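Local structure of phospho-furanose lactonase (Mycoplasma synoviae, 3OVG) at residues N5-R9 and L328-E332; S64-D70 and G92-S98; A128-M134 and R146-G152. The protein hydrolyses phosphorylated furanose lactones such as D-xylono-1,4-lactone 5-phosphate and L-arabino-1,4-lactone 5-phosphate, and also carboxy 1,4-lactones, using two zinc ions per subunit. One frame throughout, in Å; residues are numbered along the deposited sequence.

In the fold
The three contacts meet one another in a (beta/alpha)8 barrel, their centres about 14 to 15 Å apart. Interaction 2 pairs two neighbouring barrel strands. The side chain of Met-69, just past the first of them, comes within about 5 Å of a zinc ion. Interaction 1 joins the N-terminal hairpin to the chain leaving helix 313-327. The side chain of its Leu-328 lies about 14 Å from a zinc ion and packs by CD1 on Val-67 CG2 (4.0 Å) of interaction 2. Interaction 3 lies away from the active site but touches both others. Gly-152 N probably bonds Met-97 O at 3.0 Å, and Arg-9 NH1 reaches Ile-130 O in a weak hydrogen bond.

Interaction 1: residues N5-R9 and L328-E332; sequences NKFAR and LAFDE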
loop_
_atom_site.group_PDB
_atom_site.type_symbol
_atom_site.label_atom_id
_atom_site.label_comp_id
_atom_site.label_asym_id
_atom_site.label_seq_id
_atom_site.Cartn_x
_atom_site.Cartn_y
_atom_site.Cartn_z
ATOM N N ASN A 5 -43.733 -14.957 31.772
ATOM C CA ASN A 5 -43.921 -15.672 30.501
ATOM C C ASN A 5 -43.167 -14.960 29.341
ATOM O O ASN A 5 -43.764 -14.470 28.391
ATOM C CB ASN A 5 -45.420 -15.775 30.193
ATOM C CG ASN A 5 -45.879 -17.210 29.855
ATOM O OD1 ASN A 5 -45.460 -18.193 30.483
ATOM N ND2 ASN A 5 -46.776 -17.320 28.868
ATOM N N LYS A 6 -41.850 -14.909 29.447
ATOM C CA LYS A 6 -41.026 -14.108 28.569
ATOM C C LYS A 6 -40.430 -14.977 27.477
ATOM O O LYS A 6 -40.138 -16.143 27.724
ATOM C CB LYS A 6 -39.917 -13.448 29.395
ATOM C CG LYS A 6 -40.444 -12.395 30.371
ATOM C CD LYS A 6 -41.509 -11.556 29.675
ATOM C CE LYS A 6 -41.977 -10.332 30.478
ATOM N NZ LYS A 6 -42.685 -9.330 29.551
ATOM N N PHE A 7 -40.274 -14.424 26.273
ATOM C CA PHE A 7 -39.677 -15.187 25.192
ATOM C C PHE A 7 -38.449 -14.518 24.581
ATOM O O PHE A 7 -38.236 -13.312 24.743
ATOM C CB PHE A 7 -40.714 -15.470 24.106
ATOM C CG PHE A 7 -41.120 -14.255 23.326
ATOM C CD1 PHE A 7 -40.424 -13.885 22.186
ATOM C CD2 PHE A 7 -42.195 -13.474 23.747
ATOM C CE1 PHE A 7 -40.825 -12.756 21.437
ATOM C CE2 PHE A 7 -42.592 -12.357 23.032
ATOM C CZ PHE A 7 -41.908 -11.992 21.882
ATOM N N ALA A 8 -37.643 -15.322 23.895
ATOM C CA ALA A 8 -36.609 -14.825 22.992
ATOM C C ALA A 8 -37.035 -15.234 21.589
ATOM O O ALA A 8 -37.743 -16.222 21.402
ATOM C CB ALA A 8 -35.259 -15.420 23.336
ATOM N N ARG A 9 -36.587 -14.495 20.596
ATOM C CA ARG A 9 -37.046 -14.768 19.238
ATOM C C ARG A 9 -35.915 -15.403 18.424
ATOM O O ARG A 9 -34.993 -14.701 18.022
ATOM C CB ARG A 9 -37.519 -13.463 18.581
ATOM C CG ARG A 9 -37.873 -13.601 17.105
ATOM C CD ARG A 9 -38.928 -12.577 16.719
ATOM N NE ARG A 9 -40.158 -12.750 17.490
ATOM C CZ ARG A 9 -41.099 -11.811 17.641
ATOM N NH1 ARG A 9 -40.970 -10.607 17.093
ATOM N NH2 ARG A 9 -42.167 -12.068 18.375
ATOM N N LEU A 328 -32.056 -10.782 26.663
ATOM C CA LEU A 328 -32.539 -11.224 25.353
ATOM C C LEU A 328 -34.059 -11.417 25.301
ATOM O O LEU A 328 -34.614 -11.685 24.232
ATOM C CB LEU A 328 -31.842 -12.527 24.924
ATOM C CG LEU A 328 -30.324 -12.445 24.686
ATOM C CD1 LEU A 328 -29.820 -13.863 24.360
ATOM C CD2 LEU A 328 -30.025 -11.528 23.510
ATOM N N ALA A 329 -34.730 -11.290 26.450
ATOM C CA ALA A 329 -36.186 -11.469 26.506
ATOM C C ALA A 329 -36.877 -10.282 25.843
ATOM O O ALA A 329 -36.461 -9.156 26.066
ATOM C CB ALA A 329 -36.634 -11.594 27.977
ATOM N N PHE A 330 -37.913 -10.489 25.037
ATOM C CA PHE A 330 -38.642 -9.328 24.523
ATOM C C PHE A 330 -39.349 -8.561 25.643
ATOM O O PHE A 330 -39.879 -9.163 26.587
ATOM C CB PHE A 330 -39.661 -9.743 23.457
ATOM C CG PHE A 330 -39.084 -9.774 22.047
ATOM C CD1 PHE A 330 -37.887 -10.424 21.789
ATOM C CD2 PHE A 330 -39.739 -9.151 21.002
ATOM C CE1 PHE A 330 -37.348 -10.466 20.508
ATOM C CE2 PHE A 330 -39.219 -9.197 19.695
ATOM C CZ PHE A 330 -38.033 -9.844 19.447
ATOM N N ASP A 331 -39.372 -7.235 25.536
ATOM C CA ASP A 331 -40.224 -6.424 26.409
ATOM C C ASP A 331 -41.594 -6.442 25.793
ATOM O O ASP A 331 -41.734 -6.849 24.630
ATOM C CB ASP A 331 -39.768 -4.965 26.428
ATOM C CG ASP A 331 -38.788 -4.686 27.517
ATOM O OD1 ASP A 331 -38.461 -5.633 28.272
ATOM O OD2 ASP A 331 -38.361 -3.525 27.618
ATOM N N GLU A 332 -42.596 -5.992 26.554
ATOM C CA GLU A 332 -43.878 -5.670 25.960
ATOM C C GLU A 332 -43.652 -4.482 25.021
ATOM O O GLU A 332 -42.814 -3.614 25.299
ATOM C CB GLU A 332 -44.942 -5.298 27.012
ATOM C CG GLU A 332 -45.412 -6.463 27.935
ATOM C CD GLU A 332 -45.630 -7.798 27.193
ATOM O OE1 GLU A 332 -46.603 -7.923 26.384
ATOM O OE2 GLU A 332 -44.818 -8.732 27.439
HETATM O O HOH W 1 -41.074 -11.845 26.274
HETATM O O HOH W 2 -34.608 -12.289 21.384
#
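Phe-7 O is gripped twice from the 328-332 segment. Phe-330 N donates a hydrogen bond to it at 2.9 Å, arriving nearly along the C=O axis, while Ala-329 CA adds a C-H...O contact at 3.3 Å. The carbonyl belongs to the short antiparallel hairpin of strands 7-10 and 13-16 that precedes the first strand, 22-25, of the (beta/alpha)8 barrel, so the N-terminal end of the modelled chain is tied to the loop that follows helix 313-327. The ring of Phe-7 joins in. Its first torsion of 70° sets CG between the backbone N and the carbonyl carbon, which lays the ring over Phe-330 in an offset stack, centroids 4.8 Å apart and planes inclined by 28°. Phe-330 CB sits over the Phe-7 face, and Phe-7 CE1 lies above the Phe-330 face, 3.5 Å from CG of that ring. Farther out on the Phe-330 ring comes Arg-9: Arg-9 CB rests near Phe-330 CE1, and the guanidinium, its plane 49° from the ring, has Phe-330 CE2 over one face, with Arg-9 NH1 3.4 Å from that carbon. Its stronger polar partner is Asp-14, which pairs with NE. Phe-330 also packs on Cys-183 and Pro-184. Two waters bridge the backbones, one between Phe-7 N and Phe-330 O, the other between Arg-9 N and Leu-328 O. At the exposed margin the bent chains of Lys-6 and Glu-332 meet in a salt bridge, NZ to OE2 at 3.1 Å, whose hydrogen bond is weak.

Interaction 2: residues S64-D70 and G92-S98; sequences STIVTMD and GGNVIMS
A first torsion of 58° on Thr-68 puts OG1 between its own backbone N and carbonyl carbon, and from there the hydroxyl oxygen lies 3.5 Å from CG of Met-97, a selenomethionine. Two further turns, in the side chain of selenomethionine Met-69, fold a chain that leaves its backbone away from the 92-98 segment back upon it. With chi2 at -58° and chi3 at -42°, CE ends 3.4 Å from Ser-98 OG. The backbones between these ends run parallel. Asn-94 N bonds Ser-64 O at 2.8 Å, and Ile-66 N returns to Asn-94 O at 2.9 Å. Ile-66 O then accepts from Ile-96 N at 3.2 Å, before Ile-96 O takes the N-H of Thr-68. The ladder joins the two strands of a beta-alpha-beta unit, the building block of a (beta/alpha)8 barrel: strand 63-68, helix 78-88, strand 94-97. Ile-66 and Val-95 point to the helix side, where Phe-55 of helix 48-60 touches both and Val-95 also meets Thr-81 and Ala-85. Val-67 and Ile-96 share the other side of the sheet, with CG1 of Val-67 4.1 Å from CG2 of Ile-96. Beyond the last bond the strands spread and a water takes over, donating to Thr-68 O and Asp-70 O while accepting from Ser-98 N at 2.8 Å. Here the active site begins: Asp-70 OD2 holds ND1 of the zinc ligand His-28, and Met-69 O accepts from NZ of the carboxylated Lys-155, whose carbamate binds both zinc ions.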
loop_
_atom_site.group_PDB
_atom_site.type_symbol
_atom_site.label_atom_id
_atom_site.label_comp_id
_atom_site.label_asym_id
_atom_site.label_seq_id
_atom_site.Cartn_x
_atom_site.Cartn_y
_atom_site.Cartn_z
ATOM N N SER A 64 -26.044 -23.768 24.591
ATOM C CA SER A 64 -27.294 -23.939 23.834
ATOM C C SER A 64 -27.490 -22.857 22.779
ATOM O O SER A 64 -27.833 -23.138 21.632
ATOM C CB SER A 64 -28.521 -23.882 24.772
ATOM O OG SER A 64 -28.636 -25.036 25.586
ATOM N N THR A 65 -27.315 -21.596 23.166
ATOM C CA THR A 65 -27.727 -20.536 22.263
ATOM C C THR A 65 -26.582 -19.687 21.706
ATOM O O THR A 65 -25.697 -19.271 22.437
ATOM C CB THR A 65 -28.803 -19.635 22.917
ATOM O OG1 THR A 65 -29.944 -20.436 23.267
ATOM C CG2 THR A 65 -29.218 -18.548 21.953
ATOM N N ILE A 66 -26.612 -19.420 20.409
ATOM C CA ILE A 66 -25.656 -18.483 19.839
ATOM C C ILE A 66 -26.364 -17.339 19.136
ATOM O O ILE A 66 -27.203 -17.558 18.272
ATOM C CB ILE A 66 -24.636 -19.199 18.898
ATOM C CG1 ILE A 66 -23.747 -20.116 19.721
ATOM C CG2 ILE A 66 -23.778 -18.188 18.145
ATOM C CD1 ILE A 66 -22.997 -21.146 18.926
ATOM N N VAL A 67 -26.059 -16.107 19.545
ATOM C CA VAL A 67 -26.581 -14.926 18.861
ATOM C C VAL A 67 -25.592 -14.466 17.759
ATOM O O VAL A 67 -24.514 -13.944 18.041
ATOM C CB VAL A 67 -26.818 -13.770 19.855
ATOM C CG1 VAL A 67 -27.547 -12.591 19.194
ATOM C CG2 VAL A 67 -27.598 -14.280 21.096
ATOM N N THR A 68 -25.978 -14.622 16.505
ATOM C CA THR A 68 -25.108 -14.224 15.420
ATOM C C THR A 68 -25.331 -12.746 15.065
ATOM O O THR A 68 -26.388 -12.366 14.564
ATOM C CB THR A 68 -25.284 -15.151 14.191
ATOM O OG1 THR A 68 -26.645 -15.120 13.762
ATOM C CG2 THR A 68 -24.936 -16.602 14.572
HETATM N N MSE A 69 -24.323 -11.921 15.315
HETATM C CA MSE A 69 -24.492 -10.477 15.241
HETATM C C MSE A 69 -24.139 -9.842 13.865
HETATM O O MSE A 69 -23.335 -8.926 13.788
HETATM C CB MSE A 69 -23.707 -9.799 16.378
HETATM C CG MSE A 69 -24.283 -10.101 17.799
HETATM SE SE MSE A 69 -26.183 -9.567 17.997
HETATM C CE MSE A 69 -26.173 -7.807 17.055
ATOM N N ASP A 70 -24.749 -10.324 12.795
ATOM C CA ASP A 70 -24.510 -9.715 11.493
ATOM C C ASP A 70 -25.710 -8.874 11.038
ATOM O O ASP A 70 -26.786 -9.406 10.806
ATOM C CB ASP A 70 -24.249 -10.811 10.487
ATOM C CG ASP A 70 -23.340 -11.914 11.058
ATOM O OD1 ASP A 70 -23.888 -12.913 11.600
ATOM O OD2 ASP A 70 -22.102 -11.756 10.960
ATOM N N GLY A 92 -30.741 -29.270 20.840
ATOM C CA GLY A 92 -31.021 -28.202 21.783
ATOM C C GLY A 92 -30.372 -26.858 21.461
ATOM O O GLY A 92 -30.419 -25.943 22.292
ATOM N N GLY A 93 -29.794 -26.726 20.261
ATOM C CA GLY A 93 -29.136 -25.487 19.859
ATOM C C GLY A 93 -30.138 -24.437 19.384
ATOM O O GLY A 93 -31.109 -24.789 18.715
ATOM N N ASN A 94 -29.913 -23.164 19.726
ATOM C CA ASN A 94 -30.751 -22.070 19.221
ATOM C C ASN A 94 -29.906 -20.998 18.539
ATOM O O ASN A 94 -28.778 -20.705 18.983
ATOM C CB ASN A 94 -31.537 -21.364 20.334
ATOM C CG ASN A 94 -32.399 -22.317 21.177
ATOM O OD1 ASN A 94 -32.078 -22.595 22.351
ATOM N ND2 ASN A 94 -33.500 -22.803 20.593
ATOM N N VAL A 95 -30.462 -20.394 17.492
ATOM C CA VAL A 95 -29.831 -19.247 16.836
ATOM C C VAL A 95 -30.732 -18.000 16.846
ATOM O O VAL A 95 -31.941 -18.054 16.531
ATOM C CB VAL A 95 -29.444 -19.581 15.408
ATOM C CG1 VAL A 95 -28.834 -18.345 14.723
ATOM C CG2 VAL A 95 -28.463 -20.775 15.387
ATOM N N ILE A 96 -30.146 -16.874 17.234
ATOM C CA ILE A 96 -30.867 -15.619 17.196
ATOM C C ILE A 96 -30.132 -14.739 16.212
ATOM O O ILE A 96 -28.920 -14.561 16.319
ATOM C CB ILE A 96 -30.931 -14.966 18.568
ATOM C CG1 ILE A 96 -31.806 -15.814 19.508
ATOM C CG2 ILE A 96 -31.478 -13.520 18.443
ATOM C CD1 ILE A 96 -31.870 -15.233 20.941
HETATM N N MSE A 97 -30.844 -14.210 15.223
HETATM C CA MSE A 97 -30.178 -13.401 14.215
HETATM C C MSE A 97 -30.531 -11.930 14.396
HETATM O O MSE A 97 -31.468 -11.614 15.129
HETATM C CB MSE A 97 -30.543 -13.895 12.806
HETATM C CG MSE A 97 -29.846 -15.226 12.474
HETATM SE SE MSE A 97 -30.288 -15.670 10.596
HETATM C CE MSE A 97 -28.983 -14.525 9.645
ATOM N N SER A 98 -29.821 -11.044 13.685
ATOM C CA SER A 98 -29.923 -9.615 13.962
ATOM C C SER A 98 -30.462 -8.813 12.819
ATOM O O SER A 98 -30.207 -9.126 11.638
ATOM C CB SER A 98 -28.561 -9.059 14.340
ATOM O OG SER A 98 -28.660 -7.701 14.732
HETATM O O HOH W 3 -27.860 -11.877 11.824
#

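Interaction 3: residues A128-M134 and R146-G152; sequences AEIEEGM and RSKAKAG
One face of the Arg-146 guanidinium is covered by the methyl of Ala-128, whose CB is 3.3 Å from NH2, off toward the rim of the group. At its edge, and in its plane, lies Gly-133 O, which takes a hydrogen bond from NH1 at 2.9 Å. Glu-129 CG also lies at the edge. The chain of Arg-146 runs extended from CG to NE, carrying the flat group across the end of the helix to reach these partners, while NH2 finds Tyr-139 OH outside the two segments. The carboxylate of Glu-129, at 70° to the guanidinium, is engaged elsewhere, chiefly by Arg-76. The helix end is itself compact: Ala-128 O accepts from both Glu-132 N and Gly-133 N. Gly-133 then turns with positive phi, and its CA faces two carbonyl oxygens that lie on the same side of it, with C-H...O contacts to Ser-147 O at 3.3 Å and to Ala-149 O at 3.4 Å. Backbone bonds fasten the chain on each side of this point. Met-134 N donates to Ala-149 O at 2.9 Å and Met-134 O accepts from Ser-147 N at 2.8 Å, while Ala-151 N donates a hydrogen bond to Glu-129 O at 3.0 Å, from above the carbonyl plane, 41° out of it. Selenomethionine Met-134 lays CG against Ala-151 CB and, bent at chi3, brings CE to Ala-149 CB at 3.7 Å. Ser-147 OG accepts from Ala-149 N, closing an ST turn. The whole is a helix C-terminus clasped by its own returning loop, the link by which helix 119-131 is followed in this (beta/alpha)8 barrel by strand 157-160.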
loop_
_atom_site.group_PDB
_atom_site.type_symbol
_atom_site.label_atom_id
_atom_site.label_comp_id
_atom_site.label_asym_id
_atom_site.label_seq_id
_atom_site.Cartn_x
_atom_site.Cartn_y
_atom_site.Cartn_z
ATOM N N ALA A 128 -40.008 -4.723 10.372
ATOM C CA ALA A 128 -40.455 -5.812 9.500
ATOM C C ALA A 128 -39.592 -7.050 9.708
ATOM O O ALA A 128 -40.084 -8.178 9.677
ATOM C CB ALA A 128 -40.411 -5.373 8.011
ATOM N N GLU A 129 -38.289 -6.861 9.909
ATOM C CA GLU A 129 -37.423 -8.027 10.081
ATOM C C GLU A 129 -37.685 -8.736 11.410
ATOM O O GLU A 129 -37.607 -9.953 11.484
ATOM C CB GLU A 129 -35.946 -7.662 9.957
ATOM C CG GLU A 129 -35.548 -7.232 8.549
ATOM C CD GLU A 129 -34.152 -7.713 8.157
ATOM O OE1 GLU A 129 -33.141 -7.388 8.857
ATOM O OE2 GLU A 129 -34.086 -8.420 7.139
ATOM N N ILE A 130 -37.964 -7.964 12.452
ATOM C CA ILE A 130 -38.307 -8.504 13.775
ATOM C C ILE A 130 -39.715 -9.178 13.770
ATOM O O ILE A 130 -39.911 -10.240 14.358
ATOM C CB ILE A 130 -38.272 -7.375 14.842
ATOM C CG1 ILE A 130 -36.870 -6.752 14.981
ATOM C CG2 ILE A 130 -38.716 -7.886 16.191
ATOM C CD1 ILE A 130 -35.827 -7.683 15.661
ATOM N N GLU A 131 -40.683 -8.569 13.077
ATOM C CA GLU A 131 -42.086 -8.979 13.187
ATOM C C GLU A 131 -42.683 -9.726 11.984
ATOM O O GLU A 131 -43.659 -10.454 12.143
ATOM C CB GLU A 131 -42.994 -7.786 13.604
ATOM C CG GLU A 131 -42.583 -7.197 14.971
ATOM C CD GLU A 131 -43.564 -6.184 15.540
ATOM O OE1 GLU A 131 -44.230 -5.437 14.758
ATOM O OE2 GLU A 131 -43.619 -6.118 16.790
ATOM N N GLU A 132 -42.123 -9.570 10.797
ATOM C CA GLU A 132 -42.630 -10.324 9.669
ATOM C C GLU A 132 -41.655 -11.409 9.221
ATOM O O GLU A 132 -42.017 -12.581 9.115
ATOM C CB GLU A 132 -42.956 -9.379 8.518
ATOM C CG GLU A 132 -44.115 -8.445 8.841
ATOM C CD GLU A 132 -44.308 -7.411 7.756
ATOM O OE1 GLU A 132 -44.393 -7.814 6.581
ATOM O OE2 GLU A 132 -44.354 -6.207 8.071
ATOM N N GLY A 133 -40.422 -11.005 8.950
ATOM C CA GLY A 133 -39.393 -11.945 8.534
ATOM C C GLY A 133 -38.179 -11.212 7.981
ATOM O O GLY A 133 -38.317 -10.147 7.380
HETATM N N MSE A 134 -36.986 -11.780 8.183
HETATM C CA MSE A 134 -35.793 -11.224 7.561
HETATM C C MSE A 134 -35.822 -11.313 6.042
HETATM O O MSE A 134 -36.226 -12.321 5.479
HETATM C CB MSE A 134 -34.557 -11.921 8.085
HETATM C CG MSE A 134 -34.276 -11.518 9.525
HETATM SE SE MSE A 134 -32.789 -12.571 10.251
HETATM C CE MSE A 134 -33.765 -14.300 10.352
ATOM N N ARG A 146 -38.981 -12.068 1.873
ATOM C CA ARG A 146 -38.898 -12.371 3.318
ATOM C C ARG A 146 -38.881 -13.863 3.660
ATOM O O ARG A 146 -39.638 -14.643 3.103
ATOM C CB ARG A 146 -40.003 -11.652 4.103
ATOM C CG ARG A 146 -40.039 -10.100 3.871
ATOM C CD ARG A 146 -40.697 -9.305 5.024
ATOM N NE ARG A 146 -40.548 -7.866 4.765
ATOM C CZ ARG A 146 -39.516 -7.135 5.165
ATOM N NH1 ARG A 146 -38.550 -7.687 5.910
ATOM N NH2 ARG A 146 -39.458 -5.850 4.843
ATOM N N SER A 147 -37.980 -14.240 4.564
ATOM C CA SER A 147 -37.946 -15.551 5.191
ATOM C C SER A 147 -39.092 -15.660 6.187
ATOM O O SER A 147 -39.587 -14.633 6.652
ATOM C CB SER A 147 -36.649 -15.669 6.003
ATOM O OG SER A 147 -36.443 -16.990 6.428
ATOM N N LYS A 148 -39.503 -16.883 6.531
ATOM C CA LYS A 148 -40.380 -17.071 7.703
ATOM C C LYS A 148 -39.579 -16.838 8.999
ATOM O O LYS A 148 -40.162 -16.619 10.052
ATOM C CB LYS A 148 -40.985 -18.482 7.752
ATOM C CG LYS A 148 -41.850 -18.872 6.553
ATOM C CD LYS A 148 -42.481 -20.261 6.780
ATOM C CE LYS A 148 -43.017 -20.874 5.491
ATOM N NZ LYS A 148 -44.186 -20.099 4.979
ATOM N N ALA A 149 -38.255 -16.944 8.924
ATOM C CA ALA A 149 -37.402 -16.686 10.091
ATOM C C ALA A 149 -37.371 -15.184 10.363
ATOM O O ALA A 149 -37.244 -14.379 9.436
ATOM C CB ALA A 149 -35.980 -17.210 9.859
ATOM N N LYS A 150 -37.484 -14.823 11.637
ATOM C CA LYS A 150 -37.438 -13.434 12.045
ATOM C C LYS A 150 -36.198 -13.171 12.859
ATOM O O LYS A 150 -35.668 -14.067 13.519
ATOM C CB LYS A 150 -38.670 -13.059 12.880
ATOM C CG LYS A 150 -40.009 -13.272 12.191
ATOM C CD LYS A 150 -41.160 -13.145 13.176
ATOM C CE LYS A 150 -42.467 -13.707 12.588
ATOM N NZ LYS A 150 -43.558 -13.747 13.605
ATOM N N ALA A 151 -35.741 -11.927 12.792
ATOM C CA ALA A 151 -34.698 -11.444 13.667
ATOM C C ALA A 151 -35.198 -11.299 15.105
ATOM O O ALA A 151 -36.393 -10.984 15.345
ATOM C CB ALA A 151 -34.121 -10.086 13.120
ATOM N N GLY A 152 -34.281 -11.520 16.052
ATOM C CA GLY A 152 -34.589 -11.400 17.459
ATOM C C GLY A 152 -33.745 -10.415 18.266
ATOM O O GLY A 152 -33.755 -10.453 19.494
HETATM O O HOH W 4 -42.162 -14.153 6.241
#